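Local atomic coordinates of folylpolyglutamate synthase/dihydrofolate synthase (Thermotoga maritima, PDB entry 1O5Z), a protein that probably adds glutamate to dihydropteroate and to tetrahydrofolate polyglutamates in ATP-driven, magnesium-dependent reactions, yielding dihydrofolate and longer polyglutamate tails. Residues 105-108 with 109-112; 265-269 with 270-274; 374-378 with 379-383. All coordinates share one frame; numbering follows the deposited sequence.

In the fold
Contacts 1, 2 and 3 follow one another along the chain, each closing before the next opens, and none touches another. Contact 1 occupies the start of helix 105-122 and contact 2 the passage from strand 259-265 into helix 271-286. Both belong to the Mur ligase middle domain, yet their centres are about 34 Å apart, on opposite sides of the chain's centre. Contact 3, between strand 370-373 and helix 384-394, belongs to the glutamate ligase domain; its centre is about 30 Å from that of contact 1 and about 31 Å from that of contact 2. The three are thus separate local elements, spread over two domains of the ligase, and each shapes its own part of the fold.

Contact 1 (105-108 with 109-112); sequences EEDV and VKIY
The first two turns of helix 105-122, in the P-loop-type middle domain of the Mur ligase family, bring residues 105-108 against 109-112 through regular alpha-helical i to i+4 bonding. Val109 N binds Glu105 O at 3.0 Å, Lys110 N binds Glu106 O, Ile111 N binds Asp107 O and Tyr112 N binds Val108 O. The Ile111 bond is nearly straight, with an N-H...O angle of 178°. Just ahead of the helix, Ser104 OG is hydrogen-bonded to Asp107 N. Three acidic residues in a row suit this end, where their charge would probably favour the helix dipole, and Glu105 reaches away to His12.

The valines and Ile111 serve the buried sides: Val108 and Val109 lie against Tyr15 of helix 12-23, while Ile111 packs on Met139 and Leu142 of helix 132-146. On the outer side Lys110 crosses Asp107. With CG anti to its own carbonyl carbon (chi1 -81°), Lys110 runs back toward the earlier turn and lays its CD methylene 3.4 Å from Asp107 OD1. Its chain then bends, leaving NZ 4.7 Å from Asp107 OD1, a through-space attraction at most and no salt bridge; the other carboxylate oxygen of Asp107 has a long, weak ion pair with Lys147. A lysine suits this spot because its aliphatic part can lie along the helix while its charge stays near acidic neighbours. Ile111 curls its CD1 methyl back to 3.3 Å from Asp107 O, the same oxygen that accepts its backbone N-H.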
loop_
_atom_site.group_PDB
_atom_site.type_symbol
_atom_site.label_atom_id
_atom_site.label_comp_id
_atom_site.label_asym_id
_atom_site.label_seq_id
_atom_site.Cartn_x
_atom_site.Cartn_y
_atom_site.Cartn_z
ATOM N N GLU A 105 -18.899 3.850 -5.287
ATOM C CA GLU A 105 -19.796 2.784 -4.837
ATOM C C GLU A 105 -20.645 2.224 -5.986
ATOM O O GLU A 105 -20.802 1.003 -6.124
ATOM C CB GLU A 105 -20.722 3.312 -3.737
ATOM C CG GLU A 105 -19.965 3.585 -2.449
ATOM C CD GLU A 105 -20.854 3.763 -1.230
ATOM O OE1 GLU A 105 -22.099 3.792 -1.377
ATOM O OE2 GLU A 105 -20.270 3.891 -0.120
ATOM N N GLU A 106 -21.190 3.144 -6.784
ATOM C CA GLU A 106 -22.052 2.827 -7.923
ATOM C C GLU A 106 -21.316 1.933 -8.962
ATOM O O GLU A 106 -21.849 0.955 -9.441
ATOM C CB GLU A 106 -22.585 4.121 -8.576
ATOM C CG GLU A 106 -23.525 3.807 -9.726
ATOM C CD GLU A 106 -23.819 4.973 -10.698
ATOM O OE1 GLU A 106 -25.035 5.114 -11.098
ATOM O OE2 GLU A 106 -22.834 5.693 -11.077
ATOM N N ASP A 107 -20.086 2.254 -9.280
ATOM C CA ASP A 107 -19.356 1.421 -10.187
ATOM C C ASP A 107 -18.943 0.078 -9.619
ATOM O O ASP A 107 -18.849 -0.907 -10.360
ATOM C CB ASP A 107 -18.131 2.155 -10.703
ATOM C CG ASP A 107 -18.487 3.151 -11.816
ATOM O OD1 ASP A 107 -19.630 3.095 -12.355
ATOM O OD2 ASP A 107 -17.672 4.015 -12.209
ATOM N N VAL A 108 -18.655 0.023 -8.330
ATOM C CA VAL A 108 -18.339 -1.235 -7.720
ATOM C C VAL A 108 -19.578 -2.137 -7.895
ATOM O O VAL A 108 -19.483 -3.295 -8.303
ATOM C CB VAL A 108 -18.026 -1.070 -6.239
ATOM C CG1 VAL A 108 -18.153 -2.452 -5.501
ATOM C CG2 VAL A 108 -16.651 -0.400 -6.025
ATOM N N VAL A 109 -20.737 -1.574 -7.595
ATOM C CA VAL A 109 -22.002 -2.286 -7.753
ATOM C C VAL A 109 -22.177 -2.738 -9.213
ATOM O O VAL A 109 -22.495 -3.892 -9.470
ATOM C CB VAL A 109 -23.172 -1.413 -7.265
ATOM C CG1 VAL A 109 -24.534 -2.012 -7.634
ATOM C CG2 VAL A 109 -23.118 -1.271 -5.804
ATOM N N LYS A 110 -21.910 -1.838 -10.154
ATOM C CA LYS A 110 -22.028 -2.148 -11.586
ATOM C C LYS A 110 -21.121 -3.280 -12.035
ATOM O O LYS A 110 -21.573 -4.213 -12.683
ATOM C CB LYS A 110 -21.755 -0.905 -12.453
ATOM C CG LYS A 110 -22.981 0.071 -12.596
ATOM C CD LYS A 110 -22.517 1.423 -13.222
ATOM C CE LYS A 110 -23.611 2.099 -14.078
ATOM N NZ LYS A 110 -23.099 2.459 -15.485
ATOM N N ILE A 111 -19.837 -3.183 -11.731
ATOM C CA ILE A 111 -18.932 -4.249 -12.073
ATOM C C ILE A 111 -19.332 -5.546 -11.382
ATOM O O ILE A 111 -19.312 -6.602 -12.002
ATOM C CB ILE A 111 -17.464 -3.893 -11.801
ATOM C CG1 ILE A 111 -16.858 -3.151 -13.011
ATOM C CG2 ILE A 111 -16.580 -5.157 -11.644
ATOM C CD1 ILE A 111 -16.877 -1.780 -12.812
ATOM N N TYR A 112 -19.737 -5.481 -10.128
ATOM C CA TYR A 112 -20.195 -6.677 -9.487
ATOM C C TYR A 112 -21.422 -7.313 -10.230
ATOM O O TYR A 112 -21.468 -8.495 -10.447
ATOM C CB TYR A 112 -20.531 -6.413 -8.020
ATOM C CG TYR A 112 -21.123 -7.635 -7.437
ATOM C CD1 TYR A 112 -20.314 -8.693 -7.039
ATOM C CD2 TYR A 112 -22.488 -7.784 -7.377
ATOM C CE1 TYR A 112 -20.871 -9.839 -6.553
ATOM C CE2 TYR A 112 -23.046 -8.902 -6.909
ATOM C CZ TYR A 112 -22.236 -9.936 -6.498
ATOM O OH TYR A 112 -22.849 -11.093 -6.045
#

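Contact 2 (265-269 with 270-274); sequences LTMNG and PHQIE
Gly269 and Gln272 supply the hydrogen bond that closes this turn: Gln272 N gives its hydrogen to Gly269 O at 3.1 Å. Two residue types fit the bend. Gly269 has phi 111° and psi 132°, where a beta carbon would be jammed against the carbonyl of Asn268; Pro270, with no N-H to offer, suits the run into helix 271-286.

Apolar contact comes from Leu265, whose CD1 methyl touches Ile273 CG1 at 3.9 Å. Leu265 and Ile273 both continue onto Phe252 of strand 250-255. The same CD1 methyl also lies over a polar atom, 3.4 Å from Gln272 O.

A third kind of contact sets a methyl against an amide. Met267, bent at chi3 (78°), swings CE to 3.2 Å from Gln272 NE2 as the two side chains cross. Gln272 is itself folded at chi2, and its NE2 has a weak hydrogen bond to Ser65 OG. Met267 and Gln272 both touch Met69 as well, so thioether and amide fill the space beside helix 63-77.

The turn from strand 259-265 into helix 271-286 thus brings Gln272 to Ser65 in the P-loop (sequence GTNGKGS), with its side chain about 5 Å from a bound sulfate ion, a setting consistent with the nucleotide-binding middle domain of Mur-type ligases.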
loop_
_atom_site.group_PDB
_atom_site.type_symbol
_atom_site.label_atom_id
_atom_site.label_comp_id
_atom_site.label_asym_id
_atom_site.label_seq_id
_atom_site.Cartn_x
_atom_site.Cartn_y
_atom_site.Cartn_z
ATOM N N LEU A 265 9.603 14.958 -2.778
ATOM C CA LEU A 265 8.540 14.116 -2.305
ATOM C C LEU A 265 7.805 14.760 -1.170
ATOM O O LEU A 265 8.388 15.267 -0.217
ATOM C CB LEU A 265 9.081 12.838 -1.741
ATOM C CG LEU A 265 9.322 11.606 -2.560
ATOM C CD1 LEU A 265 9.679 10.584 -1.529
ATOM C CD2 LEU A 265 8.113 11.157 -3.347
ATOM N N THR A 266 6.505 14.655 -1.232
ATOM C CA THR A 266 5.682 15.110 -0.158
ATOM C C THR A 266 5.699 14.070 0.941
ATOM O O THR A 266 5.840 14.405 2.121
ATOM C CB THR A 266 4.311 15.368 -0.716
ATOM O OG1 THR A 266 4.449 16.427 -1.662
ATOM C CG2 THR A 266 3.369 15.953 0.325
ATOM N N MET A 267 5.613 12.809 0.530
ATOM C CA MET A 267 5.718 11.675 1.446
ATOM C C MET A 267 7.002 11.755 2.237
ATOM O O MET A 267 8.082 12.061 1.686
ATOM C CB MET A 267 5.754 10.373 0.683
ATOM C CG MET A 267 4.461 9.955 0.077
ATOM S SD MET A 267 4.771 8.442 -0.861
ATOM C CE MET A 267 4.807 7.353 0.529
ATOM N N ASN A 268 6.891 11.490 3.533
ATOM C CA ASN A 268 8.019 11.633 4.447
ATOM C C ASN A 268 8.602 10.303 4.749
ATOM O O ASN A 268 7.932 9.301 4.620
ATOM C CB ASN A 268 7.565 12.299 5.694
ATOM C CG ASN A 268 7.085 13.681 5.427
ATOM O OD1 ASN A 268 7.896 14.605 5.131
ATOM N ND2 ASN A 268 5.760 13.854 5.489
ATOM N N GLY A 269 9.877 10.293 5.088
ATOM C CA GLY A 269 10.598 9.059 5.298
ATOM C C GLY A 269 11.623 8.865 4.195
ATOM O O GLY A 269 11.301 9.032 2.998
ATOM N N PRO A 270 12.862 8.523 4.576
ATOM C CA PRO A 270 13.962 8.348 3.585
ATOM C C PRO A 270 13.855 7.065 2.703
ATOM O O PRO A 270 14.334 7.064 1.563
ATOM C CB PRO A 270 15.225 8.360 4.448
ATOM C CG PRO A 270 14.739 8.711 5.861
ATOM C CD PRO A 270 13.312 8.277 5.962
ATOM N N HIS A 271 13.193 6.015 3.202
ATOM C CA HIS A 271 12.807 4.874 2.340
ATOM C C HIS A 271 11.952 5.299 1.175
ATOM O O HIS A 271 11.963 4.627 0.166
ATOM C CB HIS A 271 12.039 3.772 3.082
ATOM C CG HIS A 271 12.924 2.864 3.865
ATOM N ND1 HIS A 271 13.987 2.196 3.294
ATOM C CD2 HIS A 271 12.939 2.541 5.183
ATOM C CE1 HIS A 271 14.621 1.496 4.224
ATOM N NE2 HIS A 271 14.000 1.682 5.377
ATOM N N GLN A 272 11.174 6.374 1.330
ATOM C CA GLN A 272 10.305 6.798 0.252
ATOM C C GLN A 272 11.109 7.422 -0.873
ATOM O O GLN A 272 10.677 7.399 -2.042
ATOM C CB GLN A 272 9.203 7.742 0.726
ATOM C CG GLN A 272 8.263 7.151 1.750
ATOM C CD GLN A 272 7.618 5.826 1.330
ATOM O OE1 GLN A 272 7.294 5.027 2.196
ATOM N NE2 GLN A 272 7.456 5.581 0.042
ATOM N N ILE A 273 12.286 7.963 -0.550
ATOM C CA ILE A 273 13.107 8.545 -1.590
ATOM C C ILE A 273 13.656 7.402 -2.455
ATOM O O ILE A 273 13.720 7.482 -3.709
ATOM C CB ILE A 273 14.155 9.489 -0.996
ATOM C CG1 ILE A 273 13.482 10.812 -0.655
ATOM C CG2 ILE A 273 15.293 9.767 -1.987
ATOM C CD1 ILE A 273 14.259 11.636 0.324
ATOM N N GLU A 274 13.951 6.291 -1.815
ATOM C CA GLU A 274 14.350 5.120 -2.575
ATOM C C GLU A 274 13.200 4.540 -3.384
ATOM O O GLU A 274 13.391 4.068 -4.488
ATOM C CB GLU A 274 14.983 4.071 -1.657
ATOM C CG GLU A 274 16.350 4.514 -1.186
ATOM C CD GLU A 274 17.274 3.376 -0.837
ATOM O OE1 GLU A 274 16.842 2.212 -0.791
ATOM O OE2 GLU A 274 18.459 3.648 -0.600
#

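Contact 3 (374-378 with 379-383); sequences TRVPS and PRMKD. With SO4 (sulfate ion), chain E.
A type I beta turn from Ser378 to Met381, set between strand 370-373 and helix 384-394, folds this loop so that Arg375 meets Met381 beside a bound sulfate ion. Met381 N closes the turn on Ser378 O at 3.0 Å, and Pro379 suits its second position because its ring already fixes the phi needed there. An ST turn overlaps it: with OG turned anti to its backbone N (chi1 173°), Ser378 accepts the N-H of Arg380 at 3.1 Å. Met381 fills the inside, its CB 3.2 Å from Val376 O and its SD 4.0 Å from Val376 CB.

Arg375, bent at chi3 (69°), crosses Met381 at about a right angle, bringing NH2 to 3.7 Å from Met381 CG. The water and the sulfur of the sulfate lie at the edge of its guanidinium. NH2 gives the water a 2.9 Å hydrogen bond, and the water reaches on weakly to Ser378 O and Met381 O. NH1 and NH2 hold the sulfate only weakly, with NH2 3.3 Å from its O1.

A leucine in place of Arg375 would probably leave the water without its strongest partner among these residues and the anion without the guanidinium that faces it.

Asp383 N also bonds the sulfate weakly, and Met384 N and Asn385 ND2 bind it too; the guanidinium and the amide groups opening helix 384-394 would together favour an anion here, probably one from the crystallisation liquor.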
loop_
_atom_site.group_PDB
_atom_site.type_symbol
_atom_site.label_atom_id
_atom_site.label_comp_id
_atom_site.label_asym_id
_atom_site.label_seq_id
_atom_site.Cartn_x
_atom_site.Cartn_y
_atom_site.Cartn_z
ATOM N N THR A 374 -6.112 3.645 23.678
ATOM C CA THR A 374 -7.487 3.762 23.203
ATOM C C THR A 374 -7.952 2.429 22.691
ATOM O O THR A 374 -7.141 1.517 22.551
ATOM C CB THR A 374 -7.544 4.840 22.118
ATOM O OG1 THR A 374 -8.897 5.175 21.902
ATOM C CG2 THR A 374 -7.015 4.368 20.773
ATOM N N ARG A 375 -9.242 2.271 22.463
ATOM C CA ARG A 375 -9.738 0.999 21.893
ATOM C C ARG A 375 -9.732 0.979 20.374
ATOM O O ARG A 375 -10.364 1.807 19.770
ATOM C CB ARG A 375 -11.173 0.733 22.295
ATOM C CG ARG A 375 -11.379 0.565 23.703
ATOM C CD ARG A 375 -12.752 0.156 23.976
ATOM N NE ARG A 375 -12.978 -1.198 23.507
ATOM C CZ ARG A 375 -12.931 -2.270 24.282
ATOM N NH1 ARG A 375 -12.652 -2.154 25.573
ATOM N NH2 ARG A 375 -13.147 -3.465 23.755
ATOM N N VAL A 376 -9.078 -0.002 19.756
ATOM C CA VAL A 376 -9.266 -0.247 18.333
ATOM C C VAL A 376 -10.756 -0.433 18.002
ATOM O O VAL A 376 -11.460 -1.247 18.615
ATOM C CB VAL A 376 -8.493 -1.457 17.855
ATOM C CG1 VAL A 376 -8.723 -1.665 16.369
ATOM C CG2 VAL A 376 -6.994 -1.296 18.145
ATOM N N PRO A 377 -11.232 0.368 17.051
ATOM C CA PRO A 377 -12.629 0.373 16.646
ATOM C C PRO A 377 -12.872 -0.786 15.655
ATOM O O PRO A 377 -12.634 -0.672 14.379
ATOM C CB PRO A 377 -12.778 1.743 15.979
ATOM C CG PRO A 377 -11.479 1.985 15.364
ATOM C CD PRO A 377 -10.459 1.388 16.301
ATOM N N SER A 378 -13.265 -1.905 16.260
ATOM C CA SER A 378 -13.373 -3.173 15.570
ATOM C C SER A 378 -13.912 -4.152 16.577
ATOM O O SER A 378 -13.471 -4.161 17.730
ATOM C CB SER A 378 -12.012 -3.657 15.077
ATOM O OG SER A 378 -12.117 -4.958 14.542
ATOM N N PRO A 379 -14.852 -4.989 16.148
ATOM C CA PRO A 379 -15.357 -6.049 17.010
ATOM C C PRO A 379 -14.279 -7.071 17.343
ATOM O O PRO A 379 -14.459 -7.878 18.254
ATOM C CB PRO A 379 -16.495 -6.694 16.179
ATOM C CG PRO A 379 -16.766 -5.736 15.022
ATOM C CD PRO A 379 -15.481 -5.008 14.810
ATOM N N ARG A 380 -13.192 -7.042 16.577
ATOM C CA ARG A 380 -11.998 -7.834 16.854
ATOM C C ARG A 380 -11.241 -7.389 18.111
ATOM O O ARG A 380 -10.464 -8.171 18.647
ATOM C CB ARG A 380 -11.050 -7.844 15.630
ATOM C CG ARG A 380 -11.146 -9.130 14.768
ATOM C CD ARG A 380 -10.898 -8.959 13.236
ATOM N NE ARG A 380 -9.767 -8.090 12.859
ATOM C CZ ARG A 380 -8.469 -8.439 12.959
ATOM N NH1 ARG A 380 -8.131 -9.646 13.451
ATOM N NH2 ARG A 380 -7.494 -7.585 12.582
ATOM N N MET A 381 -11.464 -6.166 18.592
ATOM C CA MET A 381 -10.725 -5.660 19.761
ATOM C C MET A 381 -11.124 -6.353 21.060
ATOM O O MET A 381 -12.230 -6.154 21.518
ATOM C CB MET A 381 -10.904 -4.136 19.911
ATOM C CG MET A 381 -10.399 -3.530 21.240
ATOM S SD MET A 381 -8.600 -3.520 21.322
ATOM C CE MET A 381 -8.339 -3.551 23.085
ATOM N N LYS A 382 -10.222 -7.152 21.646
ATOM C CA LYS A 382 -10.404 -7.703 23.006
ATOM C C LYS A 382 -9.216 -7.371 23.915
ATOM O O LYS A 382 -8.141 -7.013 23.445
ATOM C CB LYS A 382 -10.749 -9.225 23.015
ATOM C CG LYS A 382 -9.628 -10.226 22.768
ATOM C CD LYS A 382 -10.145 -11.682 22.893
ATOM C CE LYS A 382 -9.034 -12.710 23.214
ATOM N NZ LYS A 382 -9.539 -14.054 23.696
ATOM N N ASP A 383 -9.470 -7.458 25.222
ATOM C CA ASP A 383 -8.481 -7.248 26.294
ATOM C C ASP A 383 -7.903 -5.866 26.407
ATOM O O ASP A 383 -6.694 -5.704 26.649
ATOM C CB ASP A 383 -7.312 -8.223 26.180
ATOM C CG ASP A 383 -7.570 -9.480 26.864
ATOM O OD1 ASP A 383 -7.092 -10.517 26.357
ATOM O OD2 ASP A 383 -8.237 -9.517 27.915
HETATM S S SO4 E . -12.312 -5.990 26.570
HETATM O O1 SO4 E . -11.304 -5.246 25.805
HETATM O O2 SO4 E . -12.802 -5.022 27.563
HETATM O O3 SO4 E . -11.620 -7.038 27.332
HETATM O O4 SO4 E . -13.271 -6.567 25.600
HETATM O O HOH W 1 -14.006 -3.408 21.003
#